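Local coordinates for protein sarcosine oxidase (PDB 1Y56) that probably oxidises L-proline, as the beta subunit of an L-proline dehydrogenase complex that holds FAD and FMN, at residues 202-207 against 305-310; 219-224 against 268-273; 315-320 against 327-332. All coordinates share one frame; numbering follows the deposited sequence.

Interaction 1 (202-207 against 305-310); sequences NAWANL and AGYYAK. With FAD (flavin-adenine dinucleotide), chain I.
A203 and A309 mark the closest backbone approach, with 4.6 Å between A203 CA and A309 CA. Residues 203-204 form a 3-10 step, fixed by the A205 N to N202 O hydrogen bond, whereas 305-310 is extended strand. The 3-10 turn just ahead of helix 205-212 thus rests against the strand, and across it the side chains make apolar and aromatic contacts. A203 CB reaches Y307 CD2 at 3.5 Å. Beside it, W204 and Y307 form an offset edge-to-face pair: the edge of Y307 is turned toward the six-membered ring of W204, the centroids lie 5.5 Å apart and the planes meet at 73°. One face of the indole carries A203 CB near the rim; FAD C8A of the adenine stands over the opposite face, toward its rim, 3.4 Å from W204 CD2. W204 NE1 is hydrogen-bonded to E191 OE2 of the chain of hypothetical protein PH1363. N202 CG sits between the backbone N and the carbonyl carbon (chi1 76°), and from there ND2 lies 3.2 Å from A309 CB and OD1 beside the pyrophosphate oxygen FAD O3P. Farther along the strand, the edge of Y308 meets the flavin, Y308 CE1 lying 3.7 Å from FAD C9. An alanine in place of W204 would probably leave the edge of Y307 without its aromatic partner, C8A without the indole beside it and E191 without this donor. Y307 OH bonds to Y272 O and A203 O accepts from Y272 OH, so the loop before helix 278-291 joins the turn to strand 299-310, which in turn pairs with strand 221-230, Y308 with Y223.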
loop_
_atom_site.group_PDB
_atom_site.type_symbol
_atom_site.label_atom_id
_atom_site.label_comp_id
_atom_site.label_asym_id
_atom_site.label_seq_id
_atom_site.Cartn_x
_atom_site.Cartn_y
_atom_site.Cartn_z
ATOM N N ASN B 202 9.780 31.920 -30.866
ATOM C CA ASN B 202 9.617 33.191 -30.152
ATOM C C ASN B 202 9.493 33.137 -28.614
ATOM O O ASN B 202 10.443 33.521 -27.940
ATOM C CB ASN B 202 8.785 34.282 -30.888
ATOM C CG ASN B 202 7.315 34.040 -30.871
ATOM O OD1 ASN B 202 6.865 32.902 -30.794
ATOM N ND2 ASN B 202 6.540 35.119 -30.971
ATOM N N ALA B 203 8.401 32.621 -28.050
ATOM C CA ALA B 203 8.262 32.610 -26.580
ATOM C C ALA B 203 9.461 31.966 -25.867
ATOM O O ALA B 203 9.879 32.416 -24.800
ATOM C CB ALA B 203 6.968 31.961 -26.152
ATOM N N TRP B 204 10.026 30.936 -26.481
ATOM C CA TRP B 204 11.189 30.241 -25.927
ATOM C C TRP B 204 12.553 30.860 -26.311
ATOM O O TRP B 204 13.604 30.348 -25.913
ATOM C CB TRP B 204 11.164 28.768 -26.348
ATOM C CG TRP B 204 9.997 27.988 -25.832
ATOM C CD1 TRP B 204 9.956 27.242 -24.693
ATOM C CD2 TRP B 204 8.714 27.842 -26.452
ATOM N NE1 TRP B 204 8.726 26.646 -24.555
ATOM C CE2 TRP B 204 7.943 26.997 -25.620
ATOM C CE3 TRP B 204 8.135 28.354 -27.621
ATOM C CZ2 TRP B 204 6.613 26.650 -25.917
ATOM C CZ3 TRP B 204 6.804 28.008 -27.918
ATOM C CH2 TRP B 204 6.063 27.164 -27.068
ATOM N N ALA B 205 12.536 31.953 -27.069
ATOM C CA ALA B 205 13.765 32.516 -27.647
ATOM C C ALA B 205 14.935 32.618 -26.673
ATOM O O ALA B 205 16.065 32.256 -27.032
ATOM C CB ALA B 205 13.496 33.861 -28.295
ATOM N N ASN B 206 14.655 33.103 -25.457
ATOM C CA ASN B 206 15.649 33.205 -24.378
ATOM C C ASN B 206 16.378 31.924 -24.080
ATOM O O ASN B 206 17.593 31.924 -23.908
ATOM C CB ASN B 206 14.996 33.658 -23.079
ATOM C CG ASN B 206 15.060 35.134 -22.904
ATOM O OD1 ASN B 206 14.040 35.777 -22.674
ATOM N ND2 ASN B 206 16.258 35.703 -23.038
ATOM N N LEU B 207 15.613 30.843 -23.988
ATOM C CA LEU B 207 16.164 29.533 -23.748
ATOM C C LEU B 207 17.193 29.192 -24.809
ATOM O O LEU B 207 18.289 28.732 -24.484
ATOM C CB LEU B 207 15.055 28.489 -23.721
ATOM C CG LEU B 207 14.328 28.203 -22.405
ATOM C CD1 LEU B 207 14.232 29.430 -21.507
ATOM C CD2 LEU B 207 12.943 27.653 -22.716
ATOM N N ALA B 305 -5.906 29.858 -24.217
ATOM C CA ALA B 305 -4.806 30.795 -24.027
ATOM C C ALA B 305 -3.587 30.459 -24.891
ATOM O O ALA B 305 -3.439 29.333 -25.381
ATOM C CB ALA B 305 -4.407 30.847 -22.557
ATOM N N GLY B 306 -2.710 31.448 -25.059
ATOM C CA GLY B 306 -1.468 31.276 -25.797
ATOM C C GLY B 306 -0.500 32.392 -25.461
ATOM O O GLY B 306 -0.858 33.372 -24.785
ATOM N N TYR B 307 0.727 32.250 -25.945
ATOM C CA TYR B 307 1.774 33.215 -25.655
ATOM C C TYR B 307 1.806 34.365 -26.655
ATOM O O TYR B 307 1.717 34.152 -27.863
ATOM C CB TYR B 307 3.142 32.532 -25.668
ATOM C CG TYR B 307 3.250 31.301 -24.809
ATOM C CD1 TYR B 307 2.598 31.217 -23.578
ATOM C CD2 TYR B 307 4.038 30.231 -25.209
ATOM C CE1 TYR B 307 2.711 30.080 -22.785
ATOM C CE2 TYR B 307 4.161 29.100 -24.430
ATOM C CZ TYR B 307 3.496 29.026 -23.221
ATOM O OH TYR B 307 3.625 27.895 -22.447
ATOM N N TYR B 308 1.916 35.587 -26.154
ATOM C CA TYR B 308 2.521 36.633 -26.946
ATOM C C TYR B 308 3.972 36.574 -26.490
ATOM O O TYR B 308 4.238 36.467 -25.291
ATOM C CB TYR B 308 1.942 37.994 -26.586
ATOM C CG TYR B 308 0.664 38.428 -27.288
ATOM C CD1 TYR B 308 -0.202 37.504 -27.909
ATOM C CD2 TYR B 308 0.297 39.785 -27.288
ATOM C CE1 TYR B 308 -1.396 37.936 -28.530
ATOM C CE2 TYR B 308 -0.877 40.227 -27.887
ATOM C CZ TYR B 308 -1.722 39.309 -28.511
ATOM O OH TYR B 308 -2.877 39.789 -29.100
ATOM N N ALA B 309 4.910 36.598 -27.429
ATOM C CA ALA B 309 6.319 36.756 -27.082
ATOM C C ALA B 309 6.658 38.236 -27.201
ATOM O O ALA B 309 7.000 38.716 -28.290
ATOM C CB ALA B 309 7.206 35.919 -27.974
ATOM N N LYS B 310 6.544 38.952 -26.077
ATOM C CA LYS B 310 6.658 40.412 -26.049
ATOM C C LYS B 310 8.087 40.951 -25.931
ATOM O O LYS B 310 8.890 40.425 -25.160
ATOM C CB LYS B 310 5.802 40.978 -24.916
ATOM C CG LYS B 310 4.338 41.207 -25.288
ATOM C CD LYS B 310 3.612 42.117 -24.287
ATOM C CE LYS B 310 4.109 43.569 -24.343
ATOM N NZ LYS B 310 3.438 44.438 -23.323
HETATM P PA FAD I . 5.554 29.533 -32.405
HETATM O O1A FAD I . 5.408 29.428 -30.917
HETATM O O2A FAD I . 4.344 29.271 -33.264
HETATM O O5B FAD I . 6.784 28.609 -32.861
HETATM C C5B FAD I . 7.898 28.395 -32.011
HETATM C C4B FAD I . 8.142 26.899 -31.986
HETATM O O4B FAD I . 9.436 26.645 -31.451
HETATM C C3B FAD I . 7.145 26.146 -31.108
HETATM O O3B FAD I . 6.346 25.271 -31.922
HETATM C C2B FAD I . 8.009 25.378 -30.121
HETATM O O2B FAD I . 7.661 24.010 -29.984
HETATM C C1B FAD I . 9.374 25.413 -30.751
HETATM N N9A FAD I . 10.447 25.275 -29.743
HETATM C C8A FAD I . 10.572 25.923 -28.570
HETATM N N7A FAD I . 11.689 25.469 -27.952
HETATM C C5A FAD I . 12.251 24.538 -28.748
HETATM C C6A FAD I . 13.393 23.749 -28.659
HETATM N N6A FAD I . 14.209 23.838 -27.579
HETATM N N1A FAD I . 13.682 22.894 -29.658
HETATM C C2A FAD I . 12.888 22.789 -30.745
HETATM N N3A FAD I . 11.780 23.538 -30.863
HETATM C C4A FAD I . 11.456 24.419 -29.878
HETATM N N1 FAD I . -0.580 36.822 -34.833
HETATM C C2 FAD I . -1.098 37.388 -35.940
HETATM O O2 FAD I . -0.321 37.761 -36.838
HETATM N N3 FAD I . -2.423 37.565 -36.109
HETATM C C4 FAD I . -3.321 37.180 -35.183
HETATM O O4 FAD I . -4.552 37.346 -35.364
HETATM C C4X FAD I . -2.868 36.599 -34.005
HETATM N N5 FAD I . -3.707 36.189 -33.020
HETATM C C5X FAD I . -3.217 35.614 -31.890
HETATM C C6 FAD I . -4.116 35.202 -30.898
HETATM C C7 FAD I . -3.649 34.600 -29.725
HETATM C C7M FAD I . -4.632 34.162 -28.664
HETATM C C8 FAD I . -2.269 34.418 -29.551
HETATM C C8M FAD I . -1.716 33.791 -28.332
HETATM C C9 FAD I . -1.371 34.829 -30.536
HETATM C C9A FAD I . -1.829 35.424 -31.712
HETATM N N10 FAD I . -0.938 35.811 -32.649
HETATM C C10 FAD I . -1.398 36.419 -33.843
HETATM C "C1'" FAD I . 0.491 35.625 -32.422
HETATM C "C2'" FAD I . 1.034 34.522 -33.292
HETATM O "O2'" FAD I . 0.485 33.300 -32.817
HETATM C "C3'" FAD I . 2.534 34.478 -33.118
HETATM O "O3'" FAD I . 3.085 35.769 -33.408
HETATM C "C4'" FAD I . 3.128 33.441 -34.053
HETATM O "O4'" FAD I . 2.564 32.139 -33.814
HETATM C "C5'" FAD I . 4.634 33.367 -33.880
HETATM O "O5'" FAD I . 5.039 32.226 -34.623
HETATM P P FAD I . 6.420 31.534 -34.259
HETATM O O1P FAD I . 7.436 32.635 -34.100
HETATM O O2P FAD I . 6.616 30.421 -35.248
HETATM O O3P FAD I . 6.104 30.995 -32.774
#

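Interaction 2 (219-224 against 268-273)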
loop_
_atom_site.group_PDB
_atom_site.type_symbol
_atom_site.label_atom_id
_atom_site.label_comp_id
_atom_site.label_asym_id
_atom_site.label_seq_id
_atom_site.Cartn_x
_atom_site.Cartn_y
_atom_site.Cartn_z
ATOM N N PRO B 219 15.386 41.118 -24.688
ATOM C CA PRO B 219 14.327 40.798 -23.748
ATOM C C PRO B 219 13.066 40.346 -24.470
ATOM O O PRO B 219 12.421 41.132 -25.155
ATOM C CB PRO B 219 14.111 42.118 -23.006
ATOM C CG PRO B 219 14.543 43.171 -23.953
ATOM C CD PRO B 219 15.597 42.573 -24.821
ATOM N N ILE B 220 12.743 39.069 -24.344
ATOM C CA ILE B 220 11.526 38.534 -24.934
ATOM C C ILE B 220 10.818 37.714 -23.868
ATOM O O ILE B 220 11.328 36.678 -23.454
ATOM C CB ILE B 220 11.826 37.655 -26.174
ATOM C CG1 ILE B 220 12.589 38.447 -27.233
ATOM C CG2 ILE B 220 10.538 37.098 -26.766
ATOM C CD1 ILE B 220 13.096 37.597 -28.391
ATOM N N GLU B 221 9.658 38.178 -23.419
ATOM C CA GLU B 221 8.945 37.500 -22.344
ATOM C C GLU B 221 7.640 36.874 -22.821
ATOM O O GLU B 221 6.887 37.519 -23.556
ATOM C CB GLU B 221 8.620 38.472 -21.200
ATOM C CG GLU B 221 9.791 39.133 -20.469
ATOM C CD GLU B 221 10.862 38.151 -20.016
ATOM O OE1 GLU B 221 12.041 38.574 -19.974
ATOM O OE2 GLU B 221 10.541 36.970 -19.722
ATOM N N PRO B 222 7.339 35.630 -22.377
ATOM C CA PRO B 222 6.034 35.047 -22.705
ATOM C C PRO B 222 4.930 35.647 -21.839
ATOM O O PRO B 222 5.058 35.694 -20.609
ATOM C CB PRO B 222 6.222 33.564 -22.386
ATOM C CG PRO B 222 7.242 33.536 -21.323
ATOM C CD PRO B 222 8.161 34.710 -21.566
ATOM N N TYR B 223 3.869 36.123 -22.483
ATOM C CA TYR B 223 2.692 36.629 -21.776
ATOM C C TYR B 223 1.463 35.862 -22.151
ATOM O O TYR B 223 1.298 35.442 -23.295
ATOM C CB TYR B 223 2.439 38.096 -22.093
ATOM C CG TYR B 223 3.354 39.031 -21.364
ATOM C CD1 TYR B 223 2.934 39.681 -20.198
ATOM C CD2 TYR B 223 4.651 39.265 -21.833
ATOM C CE1 TYR B 223 3.784 40.547 -19.522
ATOM C CE2 TYR B 223 5.503 40.124 -21.171
ATOM C CZ TYR B 223 5.069 40.760 -20.019
ATOM O OH TYR B 223 5.932 41.607 -19.371
ATOM N N LYS B 224 0.581 35.709 -21.182
ATOM C CA LYS B 224 -0.636 34.985 -21.408
ATOM C C LYS B 224 -1.680 35.897 -22.008
ATOM O O LYS B 224 -2.146 36.816 -21.353
ATOM C CB LYS B 224 -1.145 34.389 -20.105
ATOM C CG LYS B 224 -2.205 33.328 -20.325
ATOM C CD LYS B 224 -2.381 32.442 -19.105
ATOM C CE LYS B 224 -3.372 33.019 -18.105
ATOM N NZ LYS B 224 -3.657 31.989 -17.072
ATOM N N ILE B 268 -1.683 38.739 -18.999
ATOM C CA ILE B 268 -1.286 38.246 -17.672
ATOM C C ILE B 268 0.239 38.046 -17.566
ATOM O O ILE B 268 0.813 37.284 -18.359
ATOM C CB ILE B 268 -2.108 36.998 -17.233
ATOM C CG1 ILE B 268 -3.545 37.426 -16.866
ATOM C CG2 ILE B 268 -1.423 36.268 -16.074
ATOM C CD1 ILE B 268 -4.454 36.310 -16.381
ATOM N N GLY B 269 0.847 38.734 -16.573
ATOM C CA GLY B 269 2.314 39.029 -16.446
ATOM C C GLY B 269 3.247 37.918 -16.874
ATOM O O GLY B 269 2.801 36.787 -17.026
ATOM N N PRO B 270 4.550 38.202 -17.045
ATOM C CA PRO B 270 5.403 37.199 -17.724
ATOM C C PRO B 270 5.229 35.769 -17.166
ATOM O O PRO B 270 5.624 35.508 -16.033
ATOM C CB PRO B 270 6.826 37.717 -17.482
ATOM C CG PRO B 270 6.665 39.152 -17.257
ATOM C CD PRO B 270 5.316 39.379 -16.615
ATOM N N THR B 271 4.627 34.869 -17.947
ATOM C CA THR B 271 4.350 33.487 -17.506
ATOM C C THR B 271 4.411 32.498 -18.671
ATOM O O THR B 271 4.246 32.892 -19.824
ATOM C CB THR B 271 2.955 33.367 -16.849
ATOM O OG1 THR B 271 2.709 32.008 -16.464
ATOM C CG2 THR B 271 1.859 33.789 -17.824
ATOM N N TYR B 272 4.647 31.221 -18.378
ATOM C CA TYR B 272 4.497 30.169 -19.397
ATOM C C TYR B 272 3.184 29.415 -19.221
ATOM O O TYR B 272 2.857 28.540 -20.017
ATOM C CB TYR B 272 5.673 29.182 -19.401
ATOM C CG TYR B 272 6.894 29.640 -20.172
ATOM C CD1 TYR B 272 8.046 30.068 -19.501
ATOM C CD2 TYR B 272 6.903 29.642 -21.568
ATOM C CE1 TYR B 272 9.176 30.497 -20.196
ATOM C CE2 TYR B 272 8.034 30.063 -22.282
ATOM C CZ TYR B 272 9.168 30.493 -21.588
ATOM O OH TYR B 272 10.289 30.912 -22.283
ATOM N N ASP B 273 2.443 29.767 -18.173
ATOM C CA ASP B 273 1.136 29.180 -17.865
ATOM C C ASP B 273 0.139 29.410 -19.006
ATOM O O ASP B 273 0.010 30.534 -19.501
ATOM C CB ASP B 273 0.614 29.810 -16.556
ATOM C CG ASP B 273 -0.855 29.501 -16.271
ATOM O OD1 ASP B 273 -1.246 28.319 -16.341
ATOM O OD2 ASP B 273 -1.615 30.445 -15.953
#
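K224 and I268 form a single antiparallel hydrogen-bonded pair: K224 N donates to I268 O at 3.2 Å, and I268 N returns a bond to K224 O. The K224 side chain then runs past T271 to D273. Its CB meets T271 CG2 at 3.8 Å. CG, anti to the backbone N (chi1 -165°), passes D273 O, as does CD. A bend at chi3 (87°) places CE 3.9 Å from I268 CD1. NZ ends in a salt bridge, 2.8 Å from D273 OD2, and reaches that oxygen from above the carboxylate plane, 39° out of it. L274 O and T275 O also accept from NZ, so three oxygens gather round the ammonium and would be expected to favour its charge. D273 is positioned by an ST turn, in which T271 OG1 accepts from D273 N, and its OD1 bonds to T275 OG1. Earlier in the strand, P222 O accepts from T271 N at 2.8 Å. P222 CG stands over the centre of the Y272 ring, 3.6 Å from its centroid and almost on its normal, a CH-pi contact. Y223 and P270 run side by side, Y223 CE1 lying 3.5 Å from P270 CD and P270 CA standing over the centre of the ring. The contact thus lays the loop that follows strand 261-263 along the start of strand 221-230, whose other neighbour there is strand 299-310, bonded through E221 and Y223.

Interaction 3 (315-320 against 327-332); sequences NPAIGR and YYIAAG
R320 meets Y328 through a chain that starts with CG anti to the backbone N (chi1 169°) and bends at chi2 (81°), which sets CD over the tyrosine ring. Y328 CG is anti to its own carbonyl carbon (chi1 -61°), and the two side chains sit on one side of the sheet. R320 CD lies 3.8 Å from the centroid of the Y328 ring, offset toward the rim, a CH-pi contact, and R320 CB comes 3.7 Å from Y328 CE2. The guanidinium lies far from the ring, at most weakly attracted. Y327 O lies at its edge, in plane, and NH1 is hydrogen-bonded to L324 O in the connecting loop. The backbones form an antiparallel ladder, the geometry of a beta-hairpin. A317 N donates to A331 O at 2.9 Å, and A331 N to A317 O at 3.1 Å. The next hydrogen-bonded pair joins G319 and I329, with G319 N to I329 O and I329 N to G319 O both at 2.9 Å. On the face that carries A317, I329 and A331, A317 CB lies 4.1 Å from I329 CG2. The hairpin forms part of the mixed sheet of the FAD-binding domain: strand 327-331 runs between strands 317-318 and 320-321, antiparallel to it, and the parallel strand 196-199, helix 337-354 packs on I318 and Y328, and helix 205-212 packs on I329 and A331.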
loop_
_atom_site.group_PDB
_atom_site.type_symbol
_atom_site.label_atom_id
_atom_site.label_comp_id
_atom_site.label_asym_id
_atom_site.label_seq_id
_atom_site.Cartn_x
_atom_site.Cartn_y
_atom_site.Cartn_z
ATOM N N ASN B 315 8.029 45.024 -31.093
ATOM C CA ASN B 315 8.577 44.644 -32.390
ATOM C C ASN B 315 9.513 43.457 -32.237
ATOM O O ASN B 315 10.186 43.332 -31.221
ATOM C CB ASN B 315 9.340 45.804 -33.024
ATOM C CG ASN B 315 8.424 46.822 -33.666
ATOM O OD1 ASN B 315 8.018 46.670 -34.819
ATOM N ND2 ASN B 315 8.113 47.879 -32.934
ATOM N N PRO B 316 9.561 42.568 -33.241
ATOM C CA PRO B 316 10.457 41.428 -33.122
ATOM C C PRO B 316 11.934 41.791 -33.147
ATOM O O PRO B 316 12.291 42.932 -33.422
ATOM C CB PRO B 316 10.107 40.598 -34.351
ATOM C CG PRO B 316 9.521 41.569 -35.307
ATOM C CD PRO B 316 8.782 42.525 -34.491
ATOM N N ALA B 317 12.767 40.808 -32.822
ATOM C CA ALA B 317 14.204 40.874 -33.040
ATOM C C ALA B 317 14.526 39.938 -34.185
ATOM O O ALA B 317 14.433 38.709 -34.051
ATOM C CB ALA B 317 14.957 40.462 -31.807
ATOM N N ILE B 318 14.870 40.534 -35.322
ATOM C CA ILE B 318 15.158 39.801 -36.532
ATOM C C ILE B 318 16.477 40.324 -37.035
ATOM O O ILE B 318 16.581 41.479 -37.444
ATOM C CB ILE B 318 14.053 39.999 -37.583
ATOM C CG1 ILE B 318 12.694 39.561 -37.005
ATOM C CG2 ILE B 318 14.393 39.245 -38.866
ATOM C CD1 ILE B 318 11.487 40.024 -37.801
ATOM N N GLY B 319 17.496 39.480 -36.969
ATOM C CA GLY B 319 18.817 39.852 -37.462
ATOM C C GLY B 319 19.913 38.828 -37.229
ATOM O O GLY B 319 19.685 37.774 -36.621
ATOM N N ARG B 320 21.102 39.137 -37.746
ATOM C CA ARG B 320 22.302 38.350 -37.479
ATOM C C ARG B 320 22.885 38.756 -36.132
ATOM O O ARG B 320 23.007 39.949 -35.830
ATOM C CB ARG B 320 23.347 38.563 -38.583
ATOM C CG ARG B 320 24.726 37.996 -38.264
ATOM C CD ARG B 320 24.850 36.478 -38.515
ATOM N NE ARG B 320 25.994 35.897 -37.808
ATOM C CZ ARG B 320 27.270 36.060 -38.161
ATOM N NH1 ARG B 320 28.244 35.506 -37.450
ATOM N NH2 ARG B 320 27.585 36.788 -39.221
ATOM N N TYR B 327 24.676 32.855 -36.254
ATOM C CA TYR B 327 23.495 32.817 -35.417
ATOM C C TYR B 327 22.560 33.921 -35.858
ATOM O O TYR B 327 22.971 35.072 -35.997
ATOM C CB TYR B 327 23.869 33.014 -33.950
ATOM C CG TYR B 327 22.741 32.757 -32.982
ATOM C CD1 TYR B 327 22.251 31.477 -32.792
ATOM C CD2 TYR B 327 22.177 33.791 -32.241
ATOM C CE1 TYR B 327 21.214 31.216 -31.898
ATOM C CE2 TYR B 327 21.133 33.543 -31.335
ATOM C CZ TYR B 327 20.661 32.242 -31.170
ATOM O OH TYR B 327 19.645 31.957 -30.282
ATOM N N TYR B 328 21.304 33.560 -36.089
ATOM C CA TYR B 328 20.284 34.542 -36.432
ATOM C C TYR B 328 19.108 34.430 -35.493
ATOM O O TYR B 328 18.879 33.389 -34.880
ATOM C CB TYR B 328 19.793 34.358 -37.865
ATOM C CG TYR B 328 20.856 34.514 -38.922
ATOM C CD1 TYR B 328 21.754 33.488 -39.185
ATOM C CD2 TYR B 328 20.944 35.679 -39.670
ATOM C CE1 TYR B 328 22.724 33.625 -40.156
ATOM C CE2 TYR B 328 21.901 35.830 -40.653
ATOM C CZ TYR B 328 22.794 34.798 -40.900
ATOM O OH TYR B 328 23.759 34.931 -41.885
ATOM N N ILE B 329 18.358 35.511 -35.389
ATOM C CA ILE B 329 17.180 35.497 -34.565
ATOM C C ILE B 329 16.010 36.080 -35.360
ATOM O O ILE B 329 16.169 37.067 -36.085
ATOM C CB ILE B 329 17.425 36.220 -33.196
ATOM C CG1 ILE B 329 16.299 35.904 -32.196
ATOM C CG2 ILE B 329 17.633 37.719 -33.395
ATOM C CD1 ILE B 329 16.615 36.239 -30.749
ATOM N N ALA B 330 14.859 35.419 -35.245
ATOM C CA ALA B 330 13.580 35.926 -35.727
ATOM C C ALA B 330 12.517 35.572 -34.694
ATOM O O ALA B 330 11.825 34.558 -34.830
ATOM C CB ALA B 330 13.239 35.311 -37.061
ATOM N N ALA B 331 12.398 36.403 -33.656
ATOM C CA ALA B 331 11.555 36.082 -32.500
ATOM C C ALA B 331 11.049 37.320 -31.756
ATOM O O ALA B 331 11.686 38.370 -31.777
ATOM C CB ALA B 331 12.319 35.174 -31.546
ATOM N N GLY B 332 9.905 37.184 -31.095
ATOM C CA GLY B 332 9.342 38.265 -30.295
ATOM C C GLY B 332 8.319 39.070 -31.070
ATOM O O GLY B 332 8.354 40.294 -31.074
#

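From the N terminus, the first segment reached is 202-207, which waits nearly a hundred residues for 305-310, so interaction 1 closes the long loop. Interaction 2 is nested inside it: 219-224 comes after helix 205-212, and the loop segment 268-273 returns before strand 299-310. Interaction 3 lies in series after both, a short hairpin closed by 315-320 and 327-332. In space interactions 1 and 2 touch directly, through the pairing of strands 221-230 and 299-310 and through the loop at Y272. Interaction 1 also meets the hairpin, through N202 and A205 against A331, and I220 packs on A331 and G332. Together the contacts join the sheet that holds strand 8-11 to the eight-stranded one.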